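Local atomic coordinates of extracellular solute-binding protein family 1 (Alicyclobacillus acidocaldarius subsp. acidocaldarius, PDB entry 4OVJ), a protein that probably binds a small solute, perhaps a sugar, outside the cell and passes it to an ABC importer. Residues A[147-151]-A[152-156]; A[240-244]-A[245-249]. All blocks are in the same frame, centred on the assembly; numbering follows the deposited sequence.

Overall arrangement
Contacts 1 and 2 come in series along the chain, the first complete long before the second begins, so they neither cross nor enclose one another. First comes the end of helix 145-149, where contact 1 (147-151 with 152-156) turns the chain out of the helix into the loop leading to helix 160-174. Much later, between helix 233-236 and strand 256-260, contact 2 (240-244 with 245-249) folds a loop without regular structure into two successive beta turns beside helix 263-269. The centres of contacts 1 and 2 lie about 23 Å apart. In the loop before strand 256-260, Asp255 packs on Ala147 and Phe148 of contact 1, while Ser254 shares backbone hydrogen bonding with Pro248 of contact 2.

Contact 1: residues A[147-151]-A[152-156]; sequences AFAKA and GYHGQ
Phe148, near the end of helix 145-149, and Tyr153, in the loop just after it, point their side chains the same way, side by side, with ring planes at 69° and centroids 5.8 Å apart. The pair is oblique: Phe148 CD2 meets Tyr153 CD2 at 3.7 Å, while Phe148 CB sits in the plane of the tyrosine ring at its edge, 3.9 Å from Tyr153 CD2. With CG anti to the backbone N (chi1 180°), Tyr153 runs alongside the phenylalanine, and its OH gives a 2.7 Å hydrogen bond to Gln156 O that ties down the far end of the ring.

The backbone that sets the two rings together is a Schellman motif. Tyr153 N bonds to Phe148 O at 3.1 Å, Gly152 N to Ala149 O at 3.0 Å. Phe148 O also accepts from Ala151 N, the two donors arriving from opposite faces of the carbonyl plane. Gly152 is the C-prime residue; its positive phi suits glycine, since a CB there would clash with Ala151 O.

Large aromatic residues suit these buried positions: on helix 160-174, Trp163 lies nearly parallel to the Phe148 ring (planes at about 5°) and meets Tyr153 edge-to-face, Ile166 touches both, and Tyr143 of strand 128-144 meets each edge-to-face.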
ATOM      1  N   ALA A 147      16.173  13.291 -16.870  1.00  9.52           N
ATOM      2  CA  ALA A 147      15.696  12.738 -18.128  1.00  9.46           C
ATOM      3  C   ALA A 147      14.353  13.341 -18.547  1.00  9.04           C
ATOM      4  O   ALA A 147      14.159  13.708 -19.698  1.00  9.26           O
ATOM      5  CB  ALA A 147      15.576  11.226 -18.057  1.00 11.18           C
ATOM      6  N   PHE A 148      13.419  13.424 -17.610  1.00  8.41           N
ATOM      7  CA  PHE A 148      12.094  13.942 -17.919  1.00  8.15           C
ATOM      8  C   PHE A 148      12.093  15.446 -18.162  1.00  9.51           C
ATOM      9  O   PHE A 148      11.260  15.942 -18.908  1.00 10.10           O
ATOM     10  CB  PHE A 148      11.071  13.503 -16.857  1.00  7.29           C
ATOM     11  CG  PHE A 148      10.554  12.119 -17.125  1.00  7.43           C
ATOM     12  CD1 PHE A 148      11.351  11.012 -16.843  1.00  7.53           C
ATOM     13  CD2 PHE A 148       9.326  11.937 -17.756  1.00  6.59           C
ATOM     14  CE1 PHE A 148      10.918   9.728 -17.166  1.00  7.50           C
ATOM     15  CE2 PHE A 148       8.881  10.663 -18.073  1.00  7.19           C
ATOM     16  CZ  PHE A 148       9.678   9.556 -17.766  1.00  7.87           C
ATOM     17  N   ALA A 149      13.036  16.161 -17.560  1.00  9.28           N
ATOM     18  CA  ALA A 149      13.198  17.587 -17.845  1.00 11.57           C
ATOM     19  C   ALA A 149      13.513  17.831 -19.327  1.00 11.54           C
ATOM     20  O   ALA A 149      13.187  18.900 -19.858  1.00 13.30           O
ATOM     21  CB  ALA A 149      14.252  18.216 -16.934  1.00 11.63           C
ATOM     22  N   LYS A 150      14.093  16.837 -20.011  1.00 10.90           N
ATOM     23  CA  LYS A 150      14.350  16.958 -21.455  1.00 13.57           C
ATOM     24  C   LYS A 150      13.057  17.010 -22.282  1.00 13.27           C
ATOM     25  O   LYS A 150      13.071  17.472 -23.429  1.00 17.24           O
ATOM     26  CB  LYS A 150      15.233  15.807 -21.945  1.00 13.84           C
ATOM     27  CG  LYS A 150      16.592  15.780 -21.285  1.00 13.98           C
ATOM     28  CD  LYS A 150      17.409  14.562 -21.673  1.00 15.75           C
ATOM     29  CE  LYS A 150      18.771  14.612 -21.006  1.00 16.61           C
ATOM     30  NZ  LYS A 150      19.595  13.446 -21.388  1.00 18.69           N
ATOM     31  N   ALA A 151      11.950  16.548 -21.703  1.00 13.40           N
ATOM     32  CA  ALA A 151      10.633  16.644 -22.325  1.00 15.05           C
ATOM     33  C   ALA A 151       9.784  17.733 -21.685  1.00 12.89           C
ATOM     34  O   ALA A 151       8.602  17.834 -21.973  1.00 15.94           O
ATOM     35  CB  ALA A 151       9.909  15.308 -22.236  1.00 15.61           C
ATOM     36  N   GLY A 152      10.385  18.552 -20.820  1.00 11.59           N
ATOM     37  CA  GLY A 152       9.652  19.591 -20.120  1.00 11.14           C
ATOM     38  C   GLY A 152       8.637  19.073 -19.117  1.00 10.51           C
ATOM     39  O   GLY A 152       7.638  19.745 -18.837  1.00 12.78           O
ATOM     40  N   TYR A 153       8.896  17.880 -18.576  1.00  9.48           N
ATOM     41  CA  TYR A 153       8.050  17.284 -17.553  1.00  8.80           C
ATOM     42  C   TYR A 153       8.703  17.414 -16.181  1.00  9.23           C
ATOM     43  O   TYR A 153       9.830  16.966 -15.985  1.00 10.08           O
ATOM     44  CB  TYR A 153       7.775  15.809 -17.850  1.00  8.69           C
ATOM     45  CG  TYR A 153       6.899  15.209 -16.777  1.00  8.10           C
ATOM     46  CD1 TYR A 153       5.563  15.533 -16.708  1.00  8.20           C
ATOM     47  CD2 TYR A 153       7.426  14.373 -15.795  1.00  8.10           C
ATOM     48  CE1 TYR A 153       4.752  15.024 -15.711  1.00  8.61           C
ATOM     49  CE2 TYR A 153       6.628  13.857 -14.800  1.00  8.26           C
ATOM     50  CZ  TYR A 153       5.284  14.193 -14.764  1.00  7.62           C
ATOM     51  OH  TYR A 153       4.477  13.701 -13.778  1.00  9.93           O
ATOM     52  N   HIS A 154       7.978  17.996 -15.226  1.00  9.91           N
ATOM     53  CA  HIS A 154       8.527  18.316 -13.917  1.00 11.38           C
ATOM     54  C   HIS A 154       7.688  17.791 -12.751  1.00 11.29           C
ATOM     55  O   HIS A 154       7.758  18.323 -11.639  1.00 11.70           O
ATOM     56  CB  HIS A 154       8.700  19.836 -13.811  1.00 13.13           C
ATOM     57  CG  HIS A 154       9.518  20.415 -14.920  1.00 15.09           C
ATOM     58  ND1 HIS A 154       9.082  21.462 -15.697  1.00 17.09           N
ATOM     59  CD2 HIS A 154      10.728  20.059 -15.409  1.00 15.69           C
ATOM     60  CE1 HIS A 154      10.004  21.750 -16.595  1.00 18.13           C
ATOM     61  NE2 HIS A 154      11.007  20.906 -16.453  1.00 15.79           N
ATOM     62  N   GLY A 155       6.891  16.755 -13.011  1.00 10.63           N
ATOM     63  CA  GLY A 155       6.237  16.002 -11.951  1.00 11.00           C
ATOM     64  C   GLY A 155       4.764  16.252 -11.719  1.00 10.13           C
ATOM     65  O   GLY A 155       4.180  15.661 -10.809  1.00 11.58           O
ATOM     66  N   GLN A 156       4.153  17.095 -12.538  1.00 10.14           N
ATOM     67  CA  GLN A 156       2.723  17.374 -12.401  1.00 10.66           C
ATOM     68  C   GLN A 156       1.928  16.128 -12.742  1.00  8.77           C
ATOM     69  O   GLN A 156       2.357  15.293 -13.552  1.00  9.48           O
ATOM     70  CB  GLN A 156       2.297  18.557 -13.285  1.00 14.03           C
ATOM     71  CG  GLN A 156       2.142  18.261 -14.771  1.00 16.92           C
ATOM     72  CD  GLN A 156       3.410  18.439 -15.607  1.00 22.15           C
ATOM     73  OE1 GLN A 156       4.553  18.600 -15.101  1.00 21.16           O
ATOM     74  NE2 GLN A 156       3.215  18.379 -16.914  1.00 23.83           N
TER

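Contact 2: residues A[240-244]-A[245-249]; sequences KQTAD and PTDPM
Thr246 OG1 joins Lys240 to Asp244: it accepts a nearly straight bond from Lys240 N (2.9 Å, 177°) and donates to Asp244 OD2 at 2.8 Å. The threonine torsion (chi1 58°) sets this hydroxyl between its own backbone N and carbonyl carbon, and leaves CG2 4.0 Å from Lys240 CE as the extended lysine chain passes at about a right angle. Asp244 OD2 takes a second bond, from Thr246 N at 3.0 Å; the two donors come on its anti side but from opposite faces of the carboxylate plane, which fixes the rotation of the group.

Two beta turns follow each other here, type II from Gln241 to Asp244 and type I from Asp244 to Asp247. The second is closed by Asp247 N to Asp244 O, and Pro245, with its restrained phi, fits its second position. An alanine in place of Asp244 would remove OD2 and is likely to leave Thr246 N and OG1 without their shared acceptor, so that the threonine hydroxyl could turn away from Lys240 N.

Asp247 bridges both ways. With CG anti to the backbone N (chi1 -179°), it offers the anti lone pair of OD2 to Ala243 N at 2.9 Å, while OD1 accepts from the backbone N of Met249, present as selenomethionine, in an Asx turn and from Asn180 ND2. Beside it, Thr242 OG1 bonds to Glu257 of strand 256-260.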
ATOM      1  N   LYS A 240      12.822  -9.598 -11.742  1.00 16.59           N
ATOM      2  CA  LYS A 240      12.409 -10.390 -10.571  1.00 19.17           C
ATOM      3  C   LYS A 240      11.532  -9.594  -9.607  1.00 20.39           C
ATOM      4  O   LYS A 240      10.528 -10.084  -9.137  1.00 26.26           O
ATOM      5  CB  LYS A 240      13.640 -10.929  -9.847  1.00 19.08           C
ATOM      6  CG  LYS A 240      14.466 -11.881 -10.694  1.00 21.92           C
ATOM      7  CD  LYS A 240      15.706 -12.347  -9.943  1.00 26.58           C
ATOM      8  CE  LYS A 240      16.741 -13.010 -10.855  1.00 27.85           C
ATOM      9  NZ  LYS A 240      18.043 -13.025 -10.146  1.00 36.43           N
ATOM     10  N   GLN A 241      11.935  -8.368  -9.304  1.00 21.53           N
ATOM     11  CA  GLN A 241      11.192  -7.493  -8.397  1.00 22.81           C
ATOM     12  C   GLN A 241      11.592  -6.068  -8.702  1.00 19.12           C
ATOM     13  O   GLN A 241      12.694  -5.815  -9.176  1.00 18.71           O
ATOM     14  CB  GLN A 241      11.530  -7.832  -6.934  1.00 27.26           C
ATOM     15  CG  GLN A 241      10.748  -7.046  -5.876  1.00 33.76           C
ATOM     16  CD  GLN A 241       9.327  -7.548  -5.698  1.00 42.26           C
ATOM     17  OE1 GLN A 241       8.357  -6.835  -5.983  1.00 52.13           O
ATOM     18  NE2 GLN A 241       9.192  -8.790  -5.231  1.00 53.64           N
ATOM     19  N   THR A 242      10.709  -5.122  -8.414  1.00 18.53           N
ATOM     20  CA  THR A 242      11.094  -3.726  -8.435  1.00 18.90           C
ATOM     21  C   THR A 242      12.335  -3.511  -7.573  1.00 15.31           C
ATOM     22  O   THR A 242      12.429  -4.039  -6.455  1.00 17.27           O
ATOM     23  CB  THR A 242       9.942  -2.848  -7.916  1.00 19.64           C
ATOM     24  OG1 THR A 242       8.860  -2.947  -8.834  1.00 27.98           O
ATOM     25  CG2 THR A 242      10.356  -1.400  -7.780  1.00 21.53           C
ATOM     26  N   ALA A 243      13.276  -2.739  -8.104  1.00 13.60           N
ATOM     27  CA  ALA A 243      14.486  -2.332  -7.401  1.00 15.30           C
ATOM     28  C   ALA A 243      15.545  -3.438  -7.299  1.00 14.84           C
ATOM     29  O   ALA A 243      16.629  -3.194  -6.782  1.00 18.21           O
ATOM     30  CB  ALA A 243      14.152  -1.756  -6.029  1.00 16.17           C
ATOM     31  N   ASP A 244      15.241  -4.624  -7.836  1.00 14.67           N
ATOM     32  CA  ASP A 244      16.212  -5.717  -7.993  1.00 14.39           C
ATOM     33  C   ASP A 244      17.224  -5.297  -9.051  1.00 12.37           C
ATOM     34  O   ASP A 244      16.909  -4.472  -9.904  1.00 11.58           O
ATOM     35  CB  ASP A 244      15.468  -6.978  -8.490  1.00 17.58           C
ATOM     36  CG  ASP A 244      16.307  -8.239  -8.438  1.00 20.34           C
ATOM     37  OD1 ASP A 244      16.450  -8.795  -7.325  1.00 22.04           O
ATOM     38  OD2 ASP A 244      16.814  -8.686  -9.512  1.00 20.41           O
ATOM     39  N   PRO A 245      18.431  -5.888  -9.047  1.00 11.24           N
ATOM     40  CA  PRO A 245      19.354  -5.628 -10.171  1.00 11.10           C
ATOM     41  C   PRO A 245      18.798  -5.922 -11.574  1.00 10.40           C
ATOM     42  O   PRO A 245      19.280  -5.357 -12.532  1.00 11.52           O
ATOM     43  CB  PRO A 245      20.531  -6.550  -9.874  1.00 10.58           C
ATOM     44  CG  PRO A 245      20.526  -6.696  -8.396  1.00 13.25           C
ATOM     45  CD  PRO A 245      19.074  -6.704  -7.999  1.00 13.49           C
ATOM     46  N   THR A 246      17.784  -6.781 -11.684  1.00 10.71           N
ATOM     47  CA  THR A 246      17.137  -7.062 -12.964  1.00 11.51           C
ATOM     48  C   THR A 246      16.127  -6.000 -13.434  1.00 11.59           C
ATOM     49  O   THR A 246      15.594  -6.113 -14.530  1.00 11.82           O
ATOM     50  CB  THR A 246      16.388  -8.400 -12.912  1.00 12.58           C
ATOM     51  OG1 THR A 246      15.414  -8.358 -11.868  1.00 12.46           O
ATOM     52  CG2 THR A 246      17.361  -9.538 -12.672  1.00 14.32           C
ATOM     53  N   ASP A 247      15.856  -5.007 -12.589  1.00 10.74           N
ATOM     54  CA  ASP A 247      14.945  -3.909 -12.916  1.00 10.64           C
ATOM     55  C   ASP A 247      15.665  -2.974 -13.890  1.00 10.54           C
ATOM     56  O   ASP A 247      16.752  -2.488 -13.573  1.00 10.50           O
ATOM     57  CB  ASP A 247      14.568  -3.188 -11.615  1.00 10.98           C
ATOM     58  CG  ASP A 247      13.600  -2.027 -11.817  1.00 12.98           C
ATOM     59  OD1 ASP A 247      13.424  -1.530 -12.964  1.00 12.31           O
ATOM     60  OD2 ASP A 247      13.025  -1.597 -10.789  1.00 14.11           O
ATOM     61  N   PRO A 248      15.084  -2.725 -15.085  1.00 10.81           N
ATOM     62  CA  PRO A 248      15.802  -1.848 -16.034  1.00 11.80           C
ATOM     63  C   PRO A 248      16.114  -0.454 -15.505  1.00 11.37           C
ATOM     64  O   PRO A 248      17.049   0.196 -15.994  1.00 11.48           O
ATOM     65  CB  PRO A 248      14.864  -1.733 -17.234  1.00 12.58           C
ATOM     66  CG  PRO A 248      13.727  -2.639 -16.998  1.00 12.88           C
ATOM     67  CD  PRO A 248      13.838  -3.275 -15.649  1.00 11.48           C
HETATM   68  N   MSE A 249      15.338   0.020 -14.539  1.00 11.96           N
HETATM   69  CA  MSE A 249      15.648   1.319 -13.945  1.00 13.14           C
HETATM   70  C   MSE A 249      16.945   1.263 -13.170  1.00 14.00           C
HETATM   71  O   MSE A 249      17.768   2.178 -13.246  1.00 15.78           O
HETATM   72  CB  MSE A 249      14.493   1.782 -13.079  1.00 16.21           C
HETATM   73  CG  MSE A 249      14.589   3.286 -13.039  1.00 19.01           C
HETATM   74 SE   MSE A 249      12.999   3.982 -12.185  0.70 14.08          SE
HETATM   75  CE  MSE A 249      13.721   5.798 -12.157  1.00 20.26           C
TER